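Local coordinates for GCN5-related N-acetyltransferase (Sphaerobacter thermophilus, PDB 3TT2), which probably transfers an acyl group, most likely acetyl from acetyl-CoA, to an amine acceptor, as other GCN5-related N-acetyltransferases do, at residues D76-R81 with S86-V91; W103-G108 with E143-R148. All coordinates share one frame; numbering follows the deposited sequence.

Contact 1: residues D76-R81 with S86-V91; sequences DVLNRR and SVYGYV
Asp76 to Leu78 run antiparallel to Ser86 to Tyr88, the two strand axes 4.7 Å apart at closest approach and 170° between their directions. Asp76 and Tyr88 form one hydrogen-bonded pair, Leu78 and Ser86 another; in the first, Tyr88 N reaches Asp76 O at 2.9 Å in an almost straight bond. Between them lies the non-hydrogen-bonded pair Val77 and Val87, whose branched side chains suit a strand and lie alongside each other, Val77 CG1 to Val87 CG2 4.0 Å. They point to the face covered by helix 100-115, where Val77 packs on Trp111. Strands 71-80 and 84-91 make a beta hairpin within the GNAT domain, next to strand 125-132, which runs parallel to 84-91. The other face carries Asp76, Leu78, Ser86 and Tyr88. With chi1 at -54°, CG of Tyr88 stands anti to its carbonyl carbon, and the ring extends along the strand pair past Asp76 to Leu78. There Leu78 CD1 meets the ring obliquely, 3.8 Å from Tyr88 CE2, and also touches the hydroxyl oxygen, an apolar branch against the far end of a large aromatic. The Asp76 carboxylate is turned 79° from the ring plane, its OD1 3.3 Å from Tyr88 CB, while OD2 is bonded to Tyr74 OH, a tie that helps to fix the turn of the group. Small Ser86 sets its CB 4.0 Å from Leu78 CB, and its OG is hydrogen-bonded to Gln128 NE2 on strand 125-132.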
# COMPACT_ATOMS: atom_id res chain seq x y z
N ASP A 76 13.76 2.46 2.08
CA ASP A 76 13.70 1.72 0.81
C ASP A 76 12.77 2.45 -0.18
O ASP A 76 11.97 3.27 0.23
CB ASP A 76 13.29 0.26 1.04
CG ASP A 76 11.86 0.09 1.58
OD1 ASP A 76 11.01 1.00 1.45
OD2 ASP A 76 11.56 -1.00 2.13
N VAL A 77 12.88 2.15 -1.48
CA VAL A 77 12.11 2.88 -2.48
C VAL A 77 11.27 1.97 -3.35
O VAL A 77 11.70 0.88 -3.71
CB VAL A 77 13.00 3.72 -3.44
CG1 VAL A 77 13.71 4.85 -2.71
CG2 VAL A 77 14.00 2.84 -4.16
N LEU A 78 10.06 2.43 -3.67
CA LEU A 78 9.29 1.85 -4.77
C LEU A 78 9.37 2.76 -6.00
O LEU A 78 9.22 3.97 -5.89
CB LEU A 78 7.85 1.61 -4.37
CG LEU A 78 7.70 0.31 -3.60
CD1 LEU A 78 6.32 0.18 -2.96
CD2 LEU A 78 7.95 -0.82 -4.56
N ASN A 79 9.62 2.17 -7.17
CA ASN A 79 9.83 2.94 -8.39
C ASN A 79 8.80 2.61 -9.45
O ASN A 79 8.68 1.47 -9.85
CB ASN A 79 11.23 2.66 -8.92
CG ASN A 79 11.39 3.05 -10.37
OD1 ASN A 79 10.85 4.06 -10.81
ND2 ASN A 79 12.14 2.26 -11.13
N ARG A 80 8.04 3.62 -9.89
CA ARG A 80 7.10 3.42 -10.99
C ARG A 80 7.57 4.14 -12.25
O ARG A 80 7.52 5.37 -12.31
CB ARG A 80 5.71 3.94 -10.59
CG ARG A 80 4.68 3.94 -11.73
CD ARG A 80 3.35 4.58 -11.31
NE ARG A 80 2.76 3.93 -10.14
CZ ARG A 80 1.73 4.41 -9.45
NH1 ARG A 80 1.26 3.75 -8.39
NH2 ARG A 80 1.16 5.56 -9.81
N ARG A 81 8.06 3.38 -13.23
CA ARG A 81 8.42 3.86 -14.58
C ARG A 81 9.40 5.02 -14.54
O ARG A 81 9.52 5.77 -15.50
CB ARG A 81 7.18 4.34 -15.36
CG ARG A 81 6.21 3.27 -15.83
CD ARG A 81 4.82 3.59 -15.33
NE ARG A 81 3.77 3.38 -16.33
CZ ARG A 81 2.57 3.94 -16.28
NH1 ARG A 81 2.26 4.77 -15.28
NH2 ARG A 81 1.66 3.70 -17.22
N SER A 86 8.31 6.38 -4.73
CA SER A 86 7.82 6.32 -3.37
C SER A 86 8.98 5.96 -2.45
O SER A 86 9.80 5.10 -2.78
CB SER A 86 6.72 5.27 -3.26
OG SER A 86 5.53 5.71 -3.87
N VAL A 87 9.05 6.62 -1.31
CA VAL A 87 10.17 6.46 -0.39
C VAL A 87 9.65 6.10 0.99
O VAL A 87 8.74 6.76 1.49
CB VAL A 87 11.01 7.75 -0.32
CG1 VAL A 87 12.12 7.62 0.71
CG2 VAL A 87 11.60 8.07 -1.66
N TYR A 88 10.16 5.02 1.59
CA TYR A 88 9.74 4.70 2.95
C TYR A 88 10.89 4.81 3.92
O TYR A 88 11.77 3.95 3.94
CB TYR A 88 9.13 3.28 2.97
CG TYR A 88 8.02 3.14 1.95
CD1 TYR A 88 6.70 3.40 2.30
CD2 TYR A 88 8.30 2.78 0.63
CE1 TYR A 88 5.69 3.29 1.37
CE2 TYR A 88 7.29 2.68 -0.31
CZ TYR A 88 5.99 2.93 0.07
OH TYR A 88 4.98 2.83 -0.85
N GLY A 89 10.90 5.88 4.71
CA GLY A 89 12.00 6.12 5.64
C GLY A 89 11.64 5.87 7.08
O GLY A 89 10.45 5.80 7.42
N TYR A 90 12.66 5.74 7.93
CA TYR A 90 12.49 5.66 9.39
C TYR A 90 13.73 6.21 10.03
O TYR A 90 14.83 5.91 9.58
CB TYR A 90 12.31 4.21 9.85
CG TYR A 90 11.25 3.48 9.08
CD1 TYR A 90 9.96 3.36 9.59
CD2 TYR A 90 11.52 2.91 7.84
CE1 TYR A 90 8.99 2.69 8.87
CE2 TYR A 90 10.56 2.27 7.12
CZ TYR A 90 9.30 2.15 7.64
OH TYR A 90 8.35 1.50 6.90
N VAL A 91 13.58 6.96 11.12
CA VAL A 91 14.73 7.38 11.91
C VAL A 91 14.44 7.09 13.36
O VAL A 91 13.41 7.50 13.90
CB VAL A 91 15.11 8.87 11.71
CG1 VAL A 91 13.93 9.75 11.92
CG2 VAL A 91 16.22 9.28 12.67

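Contact 2: residues W103-G108 with E143-R148. With SO4 (sulfate ion), chain K.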
# COMPACT_ATOMS: atom_id res chain seq x y z
N TRP A 103 18.71 13.68 5.67
CA TRP A 103 19.62 12.91 4.85
C TRP A 103 18.88 11.86 4.02
O TRP A 103 19.06 11.81 2.80
CB TRP A 103 20.67 12.26 5.73
CG TRP A 103 21.83 11.76 4.97
CD1 TRP A 103 22.99 12.43 4.71
CD2 TRP A 103 21.96 10.48 4.34
NE1 TRP A 103 23.84 11.64 3.97
CE2 TRP A 103 23.22 10.44 3.73
CE3 TRP A 103 21.13 9.36 4.25
CZ2 TRP A 103 23.68 9.32 3.03
CZ3 TRP A 103 21.58 8.25 3.56
CH2 TRP A 103 22.85 8.24 2.96
N LEU A 104 18.05 11.05 4.66
CA LEU A 104 17.24 10.04 3.95
C LEU A 104 16.42 10.67 2.84
O LEU A 104 16.28 10.10 1.75
CB LEU A 104 16.28 9.34 4.90
CG LEU A 104 16.86 8.48 6.00
CD1 LEU A 104 15.74 7.76 6.72
CD2 LEU A 104 17.85 7.50 5.40
N VAL A 105 15.85 11.83 3.13
CA VAL A 105 15.00 12.50 2.18
C VAL A 105 15.76 12.78 0.90
O VAL A 105 15.33 12.38 -0.18
CB VAL A 105 14.43 13.79 2.75
CG1 VAL A 105 13.80 14.63 1.65
CG2 VAL A 105 13.41 13.46 3.83
N GLN A 106 16.92 13.42 1.02
CA GLN A 106 17.73 13.76 -0.15
C GLN A 106 18.26 12.50 -0.84
O GLN A 106 18.33 12.45 -2.05
CB GLN A 106 18.84 14.76 0.19
CG GLN A 106 19.79 15.09 -0.98
CD GLN A 106 19.61 16.49 -1.58
OE1 GLN A 106 18.51 17.06 -1.56
NE2 GLN A 106 20.70 17.05 -2.11
N TRP A 107 18.60 11.47 -0.06
CA TRP A 107 19.00 10.18 -0.62
C TRP A 107 17.99 9.67 -1.65
O TRP A 107 18.36 9.20 -2.73
CB TRP A 107 19.14 9.13 0.49
CG TRP A 107 19.43 7.75 -0.04
CD1 TRP A 107 20.64 7.27 -0.44
CD2 TRP A 107 18.49 6.67 -0.25
NE1 TRP A 107 20.53 5.97 -0.87
CE2 TRP A 107 19.22 5.58 -0.76
CE3 TRP A 107 17.12 6.53 -0.04
CZ2 TRP A 107 18.62 4.36 -1.08
CZ3 TRP A 107 16.52 5.31 -0.35
CH2 TRP A 107 17.27 4.25 -0.87
N GLY A 108 16.72 9.75 -1.29
CA GLY A 108 15.66 9.31 -2.17
C GLY A 108 15.51 10.23 -3.36
O GLY A 108 15.26 9.77 -4.47
N GLU A 143 7.33 19.59 4.81
CA GLU A 143 7.07 20.97 4.43
C GLU A 143 8.37 21.76 4.30
O GLU A 143 8.53 22.59 3.41
CB GLU A 143 6.16 21.64 5.45
CG GLU A 143 5.78 23.05 5.07
CD GLU A 143 4.84 23.68 6.06
OE1 GLU A 143 4.44 23.00 7.03
OE2 GLU A 143 4.50 24.87 5.87
N GLN A 144 9.29 21.48 5.20
CA GLN A 144 10.62 22.05 5.14
C GLN A 144 11.30 21.67 3.81
O GLN A 144 12.05 22.46 3.25
CB GLN A 144 11.44 21.54 6.33
CG GLN A 144 12.83 22.11 6.46
CD GLN A 144 13.61 21.42 7.57
OE1 GLN A 144 13.04 20.74 8.42
NE2 GLN A 144 14.93 21.58 7.55
N HIS A 145 11.04 20.47 3.33
CA HIS A 145 11.69 19.97 2.12
C HIS A 145 10.90 20.13 0.85
O HIS A 145 11.31 19.64 -0.19
CB HIS A 145 12.17 18.54 2.27
CG HIS A 145 13.36 18.43 3.16
ND1 HIS A 145 14.45 19.25 3.02
CD2 HIS A 145 13.62 17.62 4.21
CE1 HIS A 145 15.35 18.94 3.95
NE2 HIS A 145 14.87 17.95 4.68
N GLY A 146 9.75 20.79 0.95
CA GLY A 146 9.00 21.17 -0.23
C GLY A 146 7.97 20.13 -0.63
O GLY A 146 7.32 20.26 -1.67
N TYR A 147 7.82 19.10 0.20
CA TYR A 147 6.82 18.07 -0.04
C TYR A 147 5.47 18.53 0.47
O TYR A 147 5.35 18.97 1.61
CB TYR A 147 7.22 16.78 0.65
CG TYR A 147 8.41 16.08 0.04
CD1 TYR A 147 9.70 16.59 0.18
CD2 TYR A 147 8.25 14.89 -0.65
CE1 TYR A 147 10.78 15.94 -0.38
CE2 TYR A 147 9.33 14.25 -1.20
CZ TYR A 147 10.58 14.77 -1.07
OH TYR A 147 11.63 14.09 -1.62
N ARG A 148 4.45 18.39 -0.34
CA ARG A 148 3.16 18.96 -0.02
C ARG A 148 2.06 17.90 0.01
O ARG A 148 2.08 16.94 -0.78
CB ARG A 148 2.83 20.02 -1.06
CG ARG A 148 3.41 21.47 -0.83
CD ARG A 148 3.20 22.35 -2.26
NE ARG A 148 4.01 23.60 -2.19
CZ ARG A 148 3.86 24.61 -3.08
NH1 ARG A 148 2.94 24.48 -4.12
NH2 ARG A 148 4.59 25.80 -2.95
S SO4 K . 16.28 23.76 4.84
O1 SO4 K . 15.61 24.60 3.86
O2 SO4 K . 15.50 23.72 6.08
O3 SO4 K . 16.42 22.40 4.31
O4 SO4 K . 17.60 24.30 5.13
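Val105 points from helix 100-115 toward His145 and Tyr147, its CG1 methyl 3.9 Å from both His145 CD2 and Tyr147 CE1 and oblique to each ring. With chi1 at 167°, CG1 stands anti to the backbone N, which turns it to where it can touch both rings; Tyr147 approaches from the opposite direction, whereas His145 crosses the valine at a slant. A branched residue suits this place, since CB and CG2 also lie near His145 CD2, each at 4.2 Å, and cover more of the imidazole than a single methyl would. Gly146 has positive phi (92°) and ends helix 136-144 in a Schellman motif, a shape that would jam a CB against the preceding carbonyl. His145 NE2 is hydrogen-bonded with Thr102 OG1, about one turn before Val105, and Tyr147 OH with Glu109 OE2, about one turn after. With an alanine in place of His145, the Thr102 hydroxyl would probably lose this mate and a gap would open beside the valine methyl. Extended Gln144 donates from NE2 to O2 of a sulfate, probably from the crystallisation liquor, at 2.7 Å. The segments thus meet through apolar contact alone, while Thr102 holds His145 NE2 and Glu109 satisfies the hydroxyl of buried Tyr147.

From the N terminus, strand 71-80 comes first and turns at once into strand 84-91, so contact 1 closes a hairpin, with four residues between its segments and the turn at 81-83. The chain then enters helix 100-115, and contact 2 closes a longer loop of 34 residues: the rest of helix 100-115, strand 125-132 and most of helix 136-144. The two contacts stand in series, neither nested nor crossed, with centres about 12 Å apart. Helix 100-115 joins them: Trp107 CZ3 packs 3.7 Å from Val77 CG1, and Leu104 lies against Gly89 and Tyr90. Contact 1 thus pairs strands beneath this helix, and contact 2 ties the same helix to the end of helix 136-144.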